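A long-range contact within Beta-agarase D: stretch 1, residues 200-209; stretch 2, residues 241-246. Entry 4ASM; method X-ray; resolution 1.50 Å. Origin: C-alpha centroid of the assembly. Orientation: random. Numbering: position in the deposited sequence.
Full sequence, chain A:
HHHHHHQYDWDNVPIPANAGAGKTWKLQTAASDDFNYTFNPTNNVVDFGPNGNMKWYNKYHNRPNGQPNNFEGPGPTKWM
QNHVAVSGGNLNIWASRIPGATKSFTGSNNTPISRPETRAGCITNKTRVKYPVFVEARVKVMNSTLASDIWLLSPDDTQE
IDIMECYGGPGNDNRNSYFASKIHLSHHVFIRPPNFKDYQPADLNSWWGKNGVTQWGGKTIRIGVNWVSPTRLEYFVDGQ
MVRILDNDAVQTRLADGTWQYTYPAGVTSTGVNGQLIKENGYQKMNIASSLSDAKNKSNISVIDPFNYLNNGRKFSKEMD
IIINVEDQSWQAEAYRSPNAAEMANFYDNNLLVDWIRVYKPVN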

ATOM      1  N   GLN A 200      11.849  -1.857   1.945  1.00  6.84           N
ATOM      2  CA  GLN A 200      10.886  -0.985   1.280  1.00  6.20           C
ATOM      3  C   GLN A 200      11.584   0.337   0.914  1.00  6.27           C
ATOM      4  O   GLN A 200      12.605   0.699   1.517  1.00  7.30           O
ATOM      5  N   PRO A 201      11.044   1.054  -0.082  1.00  6.45           N
ATOM      6  CA  PRO A 201      11.619   2.358  -0.414  1.00  6.44           C
ATOM      7  C   PRO A 201      11.627   3.314   0.763  1.00  5.82           C
ATOM      8  O   PRO A 201      10.618   3.488   1.460  1.00  6.45           O
ATOM      9  N   ALA A 202      12.800   3.916   0.966  1.00  6.13           N
ATOM     10  CA  ALA A 202      13.034   4.859   2.050  1.00  5.69           C
ATOM     11  C   ALA A 202      13.682   6.153   1.543  1.00  5.47           C
ATOM     12  O   ALA A 202      14.222   6.925   2.336  1.00  6.49           O
ATOM     13  N   ASP A 203      13.657   6.375   0.229  1.00  5.24           N
ATOM     14  CA  ASP A 203      14.078   7.669  -0.298  1.00  5.68           C
ATOM     15  C   ASP A 203      13.042   8.719   0.079  1.00  6.28           C
ATOM     16  O   ASP A 203      11.831   8.428   0.181  1.00  6.16           O
ATOM     17  N   LEU A 204      13.516   9.947   0.273  1.00  6.61           N
ATOM     18  CA  LEU A 204      12.631  11.072   0.572  1.00  7.74           C
ATOM     19  C   LEU A 204      11.466  11.144  -0.434  1.00  6.82           C
ATOM     20  O   LEU A 204      10.294  11.338  -0.052  1.00  7.33           O
ATOM     21  N   ASN A 205      11.774  10.966  -1.715  1.00  6.23           N
ATOM     22  CA  ASN A 205      10.757  11.110  -2.764  1.00  6.40           C
ATOM     23  C   ASN A 205       9.666  10.028  -2.725  1.00  6.67           C
ATOM     24  O   ASN A 205       8.615  10.202  -3.342  1.00  7.28           O
ATOM     25  N   SER A 206       9.894   8.939  -1.979  1.00  6.56           N
ATOM     26  CA  SER A 206       8.847   7.913  -1.885  1.00  6.36           C
ATOM     27  C   SER A 206       7.686   8.372  -1.014  1.00  7.09           C
ATOM     28  O   SER A 206       6.612   7.769  -1.028  1.00  6.46           O
ATOM     29  N   TRP A 207       7.922   9.416  -0.228  1.00  6.10           N
ATOM     30  CA  TRP A 207       6.869  10.045   0.569  1.00  7.33           C
ATOM     31  C   TRP A 207       6.356  11.208  -0.283  1.00  7.91           C
ATOM     32  O   TRP A 207       6.870  12.336  -0.222  1.00  9.50           O
ATOM     33  N   TRP A 208       5.378  10.905  -1.129  1.00  7.14           N
ATOM     34  CA  TRP A 208       4.966  11.804  -2.182  1.00  7.13           C
ATOM     35  C   TRP A 208       3.938  12.819  -1.693  1.00  6.83           C
ATOM     36  O   TRP A 208       3.027  12.502  -0.920  1.00  6.48           O
ATOM     37  N   GLY A 209       4.064  14.057  -2.157  1.00  7.50           N
ATOM     38  CA  GLY A 209       3.102  15.085  -1.797  1.00  8.83           C
ATOM     39  C   GLY A 209       2.935  16.108  -2.914  1.00  8.49           C
ATOM     40  O   GLY A 209       3.509  15.972  -4.003  1.00  8.22           O
ATOM     41  N   MET A 241       0.518  10.620 -13.567  1.00  7.95           N
ATOM     42  CA  MET A 241       1.648   9.782 -13.200  1.00  8.54           C
ATOM     43  C   MET A 241       2.537  10.573 -12.237  1.00  7.66           C
ATOM     44  O   MET A 241       2.902  11.718 -12.535  1.00  8.17           O
ATOM     45  N   VAL A 242       2.874   9.978 -11.091  1.00  5.68           N
ATOM     46  CA  VAL A 242       3.658  10.708 -10.082  1.00  5.69           C
ATOM     47  C   VAL A 242       4.999  10.066  -9.722  1.00  5.60           C
ATOM     48  O   VAL A 242       5.837  10.707  -9.100  1.00  6.30           O
ATOM     49  N   ARG A 243       5.199   8.804 -10.092  1.00  6.07           N
ATOM     50  CA  ARG A 243       6.440   8.113  -9.749  1.00  5.67           C
ATOM     51  C   ARG A 243       6.663   6.894 -10.638  1.00  6.08           C
ATOM     52  O   ARG A 243       5.713   6.214 -11.011  1.00  6.66           O
ATOM     53  N   ILE A 244       7.922   6.636 -10.985  1.00  6.32           N
ATOM     54  CA  ILE A 244       8.304   5.401 -11.658  1.00  7.08           C
ATOM     55  C   ILE A 244       9.491   4.810 -10.909  1.00  7.09           C
ATOM     56  O   ILE A 244      10.442   5.542 -10.574  1.00  7.17           O
ATOM     57  N   LEU A 245       9.440   3.499 -10.636  1.00  7.43           N
ATOM     58  CA  LEU A 245      10.612   2.729 -10.216  1.00  8.73           C
ATOM     59  C   LEU A 245      10.948   1.830 -11.379  1.00  8.32           C
ATOM     60  O   LEU A 245      10.087   1.099 -11.888  1.00  8.29           O
ATOM     61  N   ASP A 246      12.180   1.899 -11.850  1.00  8.54           N
ATOM     62  CA  ASP A 246      12.559   1.097 -13.005  1.00  8.75           C
ATOM     63  C   ASP A 246      13.927   0.503 -12.767  1.00  8.48           C
ATOM     64  O   ASP A 246      14.967   1.117 -13.096  1.00  8.70           O
TER

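A bidentate salt bridge between Asp203 and Arg243, flanked by a tryptophan-valine contact and a looser proline-leucine contact, joins a loop, 3-10 turn and short strand segment (stretch 1) to a strand (stretch 2) in a side-chain contact that buries about 300 Å² in all. The backbones stay well apart: Trp208 CA is 8.1 Å from Val242 CA, and Ser206 CA is 8.2 Å from Arg243 CA, so side chains must fill the gap and no backbone hydrogen bond crosses it.

Arg243 makes the longest reach. Its CA-to-CB bond points toward stretch 1, and chi1, chi2 and chi3 are all t (-173°, 157°, 156°), an extended chain that carries the guanidinium to the loop; chi4 is 110°. Asp203 also points toward its partner, with chi1 p (57°) and chi2 at -58°, and presents both carboxylate oxygens. Arg243 NH1 donates to Asp203 OD2 at 2.9 Å (N-H...O angle 163°), and Arg243 NH2 donates to Asp203 OD1 at 3.0 Å (150°). OD2 lies at the guanidinium edge, near its plane, where the N-H groups point, so charge and hydrogen-bond geometry act together.

Asn205 and Ser206, in the 3-10 segment 204-206, pack against the same group. Ser206 CB lies over one guanidinium face, 3.6 Å from Arg243 NH2. Ser206 N comes within 3.4 Å of Arg243 NH1, but both are donors and no hydrogen bond forms. Ser206 points sideways, with chi1 p (73°); its OG donates to Asp203 O at 2.8 Å and is also hydrogen-bonded elsewhere in the structure. Ser206 N donates to that same Asp203 O at 2.9 Å, tying the turn to the residue that holds the arginine. Asn205 points sideways with chi1 m (-76°); its CB is 3.7 Å from Arg243 NH1, while the end of its side chain leads away.

Pro201, its ring C-gamma exo, points toward the strand and touches two residues: CB is 4.1 Å from Arg243 NH2, and CG is 4.4 Å from CD2 of Leu245, a loose apolar contact. Leu245 points toward stretch 1 with chi1 between wells at -103° and chi2 p (70°).

The second apolar contact pairs Trp208 with Val242, each pointing toward the other stretch. Trp208 (chi1 t, 177°; chi2 81°) turns a ring face to the valine (chi1 m, -65°). Val242 CB sits 4.0 Å from the centroid of the Trp208 five-membered ring, 26° off its normal, in a CH-pi contact, while Val242 CG1 approaches Trp208 CZ2 to 3.5 Å.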

ATOM      1  CB  GLN A 200       9.706  -0.700   2.194  1.00  6.39           C
ATOM      2  CG  GLN A 200      10.096   0.140   3.412  1.00  6.42           C
ATOM      3  CD  GLN A 200       8.959   0.294   4.386  1.00  8.76           C
ATOM      4  OE1 GLN A 200       9.003  -0.188   5.528  1.00 14.30           O
ATOM      5  NE2 GLN A 200       7.911   0.912   3.927  1.00  6.72           N
ATOM      6  CB  PRO A 201      10.716   2.876  -1.533  1.00  6.45           C
ATOM      7  CG  PRO A 201      10.188   1.588  -2.175  1.00  6.66           C
ATOM      8  CD  PRO A 201       9.947   0.679  -0.991  1.00  6.82           C
ATOM      9  CB  ALA A 202      13.900   4.219   3.132  1.00  6.06           C
ATOM     10  CB  ASP A 203      14.366   7.657  -1.816  1.00  5.46           C
ATOM     11  CG  ASP A 203      13.194   7.193  -2.667  1.00  6.10           C
ATOM     12  OD1 ASP A 203      12.704   6.053  -2.457  1.00  6.19           O
ATOM     13  OD2 ASP A 203      12.813   7.942  -3.592  1.00  6.48           O
ATOM     14  CB  LEU A 204      13.431  12.376   0.581  1.00  8.81           C
ATOM     15  CG  LEU A 204      12.615  13.669   0.721  1.00 11.71           C
ATOM     16  CD1 LEU A 204      12.048  13.826   2.116  1.00 15.12           C
ATOM     17  CD2 LEU A 204      13.480  14.883   0.302  1.00 15.33           C
ATOM     18  CB  ASN A 205      11.409  11.169  -4.146  1.00  6.84           C
ATOM     19  CG  ASN A 205      12.066  12.517  -4.435  1.00  7.88           C
ATOM     20  OD1 ASN A 205      11.944  13.492  -3.672  1.00  9.53           O
ATOM     21  ND2 ASN A 205      12.768  12.584  -5.578  1.00  7.89           N
ATOM     22  CB  SER A 206       9.394   6.566  -1.383  1.00  6.90           C
ATOM     23  OG  SER A 206       9.707   6.593  -0.007  1.00  7.41           O
ATOM     24  CB  TRP A 207       7.410  10.442   1.946  1.00  8.12           C
ATOM     25  CG  TRP A 207       7.745   9.219   2.736  1.00  8.23           C
ATOM     26  CD1 TRP A 207       8.938   8.519   2.722  1.00  9.93           C
ATOM     27  CD2 TRP A 207       6.873   8.503   3.620  1.00  8.53           C
ATOM     28  NE1 TRP A 207       8.851   7.428   3.549  1.00  9.30           N
ATOM     29  CE2 TRP A 207       7.601   7.390   4.112  1.00  7.72           C
ATOM     30  CE3 TRP A 207       5.547   8.698   4.055  1.00  6.74           C
ATOM     31  CZ2 TRP A 207       7.058   6.475   5.021  1.00  9.17           C
ATOM     32  CZ3 TRP A 207       5.000   7.776   4.970  1.00  9.29           C
ATOM     33  CH2 TRP A 207       5.766   6.684   5.440  1.00  8.67           C
ATOM     34  CB  TRP A 208       4.409  10.984  -3.359  1.00  6.33           C
ATOM     35  CG  TRP A 208       3.905  11.869  -4.424  1.00  7.11           C
ATOM     36  CD1 TRP A 208       4.639  12.495  -5.388  1.00  7.19           C
ATOM     37  CD2 TRP A 208       2.558  12.306  -4.583  1.00  6.46           C
ATOM     38  NE1 TRP A 208       3.814  13.284  -6.162  1.00  6.71           N
ATOM     39  CE2 TRP A 208       2.532  13.188  -5.691  1.00  7.17           C
ATOM     40  CE3 TRP A 208       1.356  12.029  -3.906  1.00  7.47           C
ATOM     41  CZ2 TRP A 208       1.354  13.801  -6.135  1.00  6.14           C
ATOM     42  CZ3 TRP A 208       0.187  12.636  -4.348  1.00  6.71           C
ATOM     43  CH2 TRP A 208       0.196  13.518  -5.450  1.00  7.34           C
ATOM     44  CB  MET A 241       2.452   9.328 -14.417  1.00  8.48           C
ATOM     45  CG  MET A 241       3.366   8.192 -14.046  1.00  9.06           C
ATOM     46  SD  MET A 241       4.354   7.567 -15.393  1.00 14.10           S
ATOM     47  CE  MET A 241       3.126   7.172 -16.593  1.00 12.01           C
ATOM     48  CB  VAL A 242       2.849  10.960  -8.787  1.00  5.65           C
ATOM     49  CG1 VAL A 242       1.667  11.895  -9.064  1.00  7.10           C
ATOM     50  CG2 VAL A 242       2.376   9.639  -8.144  1.00  6.10           C
ATOM     51  CB  ARG A 243       6.429   7.658  -8.283  1.00  6.01           C
ATOM     52  CG  ARG A 243       7.778   7.084  -7.819  1.00  6.09           C
ATOM     53  CD  ARG A 243       7.883   7.177  -6.338  1.00  7.47           C
ATOM     54  NE  ARG A 243       8.802   6.217  -5.726  1.00  7.59           N
ATOM     55  CZ  ARG A 243       9.972   6.525  -5.163  1.00  7.39           C
ATOM     56  NH1 ARG A 243      10.437   7.771  -5.169  1.00  7.74           N
ATOM     57  NH2 ARG A 243      10.680   5.578  -4.554  1.00  6.82           N
ATOM     58  CB  ILE A 244       8.728   5.618 -13.131  1.00  6.75           C
ATOM     59  CG1 ILE A 244       7.663   6.387 -13.914  1.00  7.37           C
ATOM     60  CG2 ILE A 244       8.985   4.262 -13.823  1.00  8.34           C
ATOM     61  CD1 ILE A 244       8.069   6.697 -15.326  1.00  9.26           C
ATOM     62  CB  LEU A 245      10.333   1.861  -8.980  1.00  9.73           C
ATOM     63  CG  LEU A 245      10.897   2.427  -7.684  1.00 12.35           C
ATOM     64  CD1 LEU A 245      10.093   3.651  -7.337  1.00 15.12           C
ATOM     65  CD2 LEU A 245      10.879   1.438  -6.558  1.00 11.03           C
ATOM     66  CB  ASP A 246      12.507   1.936 -14.288  1.00  8.98           C
ATOM     67  CG  ASP A 246      12.672   1.095 -15.542  1.00  9.73           C
ATOM     68  OD1 ASP A 246      13.384   0.062 -15.482  1.00 14.36           O
ATOM     69  OD2 ASP A 246      12.087   1.462 -16.602  1.00 12.18           O
TER